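Local coordinates for protein nucleoporin nup120 (Schizosaccharomyces pombe, PDB 4GQ2) that serves as a structural constituent of the nuclear pore complex, the assembly through which nuclear transport proceeds, at residues L548-D553 and D683-K688. Residues are numbered along the deposited sequence; the frame is centred on the assembly and turned at random.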
# COMPACT_ATOMS: atom_id res chain seq x y z
N LEU A 548 18.35 5.53 -14.96
CA LEU A 548 19.70 5.19 -14.51
C LEU A 548 19.72 4.25 -13.31
O LEU A 548 20.50 3.29 -13.27
CB LEU A 548 20.48 6.45 -14.15
CG LEU A 548 21.39 7.07 -15.20
CD1 LEU A 548 22.12 8.25 -14.59
CD2 LEU A 548 22.37 6.06 -15.76
N ILE A 549 18.84 4.53 -12.35
CA ILE A 549 18.76 3.74 -11.12
C ILE A 549 18.52 2.26 -11.42
O ILE A 549 19.10 1.38 -10.78
CB ILE A 549 17.73 4.35 -10.13
CG1 ILE A 549 17.86 3.72 -8.74
CG2 ILE A 549 16.31 4.26 -10.67
CD1 ILE A 549 19.20 3.95 -8.09
N GLU A 550 17.68 1.99 -12.42
CA GLU A 550 17.38 0.62 -12.85
C GLU A 550 18.62 -0.10 -13.41
O GLU A 550 18.94 -1.19 -12.94
CB GLU A 550 16.23 0.60 -13.86
CG GLU A 550 14.98 1.30 -13.33
CD GLU A 550 13.75 1.05 -14.17
OE1 GLU A 550 13.37 1.96 -14.93
OE2 GLU A 550 13.17 -0.05 -14.07
N SER A 551 19.30 0.53 -14.37
CA SER A 551 20.59 0.02 -14.89
C SER A 551 21.59 -0.32 -13.78
O SER A 551 22.28 -1.34 -13.84
CB SER A 551 21.23 1.03 -15.84
OG SER A 551 20.29 1.54 -16.77
N PHE A 552 21.67 0.54 -12.77
CA PHE A 552 22.61 0.35 -11.65
C PHE A 552 22.18 -0.73 -10.65
O PHE A 552 22.99 -1.20 -9.86
CB PHE A 552 22.87 1.67 -10.93
CG PHE A 552 23.80 2.58 -11.67
CD1 PHE A 552 23.31 3.50 -12.58
CD2 PHE A 552 25.17 2.51 -11.46
CE1 PHE A 552 24.16 4.34 -13.27
CE2 PHE A 552 26.03 3.35 -12.15
CZ PHE A 552 25.52 4.27 -13.05
N ASP A 553 20.90 -1.11 -10.69
CA ASP A 553 20.38 -2.14 -9.79
C ASP A 553 20.68 -3.53 -10.35
O ASP A 553 21.31 -4.34 -9.67
CB ASP A 553 18.87 -1.97 -9.59
CG ASP A 553 18.34 -2.73 -8.39
OD1 ASP A 553 18.69 -2.35 -7.25
OD2 ASP A 553 17.56 -3.69 -8.59
N ASP A 683 6.65 2.94 -7.42
CA ASP A 683 6.92 1.89 -6.44
C ASP A 683 8.16 1.11 -6.87
O ASP A 683 9.06 0.84 -6.07
CB ASP A 683 5.70 0.97 -6.33
CG ASP A 683 5.93 -0.20 -5.39
OD1 ASP A 683 5.80 -0.02 -4.17
OD2 ASP A 683 6.24 -1.31 -5.88
N SER A 684 8.20 0.76 -8.15
CA SER A 684 9.29 -0.02 -8.72
C SER A 684 10.62 0.76 -8.73
O SER A 684 11.66 0.21 -8.43
CB SER A 684 8.88 -0.51 -10.11
OG SER A 684 9.97 -1.12 -10.75
N ILE A 685 10.56 2.04 -9.08
CA ILE A 685 11.76 2.89 -9.06
C ILE A 685 12.24 3.15 -7.63
O ILE A 685 13.44 3.03 -7.34
CB ILE A 685 11.52 4.24 -9.79
CG1 ILE A 685 11.12 4.02 -11.26
CG2 ILE A 685 12.77 5.12 -9.73
CD1 ILE A 685 11.91 2.95 -11.97
N LEU A 686 11.31 3.47 -6.73
CA LEU A 686 11.63 3.78 -5.34
C LEU A 686 12.29 2.64 -4.57
O LEU A 686 13.09 2.90 -3.68
CB LEU A 686 10.40 4.29 -4.58
CG LEU A 686 9.82 5.64 -5.03
CD1 LEU A 686 8.48 5.87 -4.38
CD2 LEU A 686 10.75 6.81 -4.72
N LYS A 687 11.99 1.43 -4.94
CA LYS A 687 12.60 0.30 -4.32
C LYS A 687 14.05 0.18 -4.67
O LYS A 687 14.84 -0.16 -3.87
CB LYS A 687 11.90 -0.96 -4.75
CG LYS A 687 10.81 -1.39 -3.83
CD LYS A 687 9.93 -2.36 -4.56
CE LYS A 687 9.17 -3.21 -3.60
NZ LYS A 687 7.80 -3.42 -4.09
N LYS A 688 14.38 0.46 -5.90
CA LYS A 688 15.76 0.48 -6.36
C LYS A 688 16.52 1.66 -5.76
O LYS A 688 17.65 1.51 -5.31
CB LYS A 688 15.84 0.44 -7.89
CG LYS A 688 15.07 -0.73 -8.48
CD LYS A 688 15.48 -1.04 -9.91
CE LYS A 688 14.85 -2.34 -10.41
NZ LYS A 688 13.45 -2.11 -10.88
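K688 lays the methylene chain of its side chain across D553, the two side chains crossing at about a right angle, with K688 CD 3.5 Å from D553 CB. CG of K688 lies anti to the carbonyl carbon (chi1 -54°), and the chain runs on extended until it bends at the last torsion (chi4 82°). Lysine suits this place because its long aliphatic part can cover a neighbour while the ammonium reaches further: NZ makes a long salt bridge of 3.8 Å to E550 OE2. D553 is a short acid whose CB and CG lie against the lysine methylenes; its OD2 rests 3.5 Å from K688 CE and, 5.0 Å from K688 NZ, would probably favour the ammonium from a distance. E550 OE1 is held by a salt bridge to R544 and by the N-H of Y547. The carboxylate is thereby anchored over I685, whose CD1 comes within 3.4 Å of E550 CD, a methyl group against a polar end whose charge is met elsewhere. The CA–CB bond of I549 points at the other helix; its CG2 meets CG2 of I685 at 3.8 Å, and CG1, anti to the backbone N, rests against K688 CB. The branched methyls of both isoleucines suit the apolar side of the interface. Replacing K688 by an alanine would remove the chain beyond CB, and would probably uncover D553 and cost E550 the weaker of its ionic contacts. I549 also touches F689 and S692, further along helix 672-703. The segments run at 55° with axes 9.4 Å apart, an oblique helix-helix packing that joins short helix 548-553, following strand 539-544 of a propeller sheet, to the long helix 672-703, in keeping with a beta-propeller integrated with an alpha-helical domain.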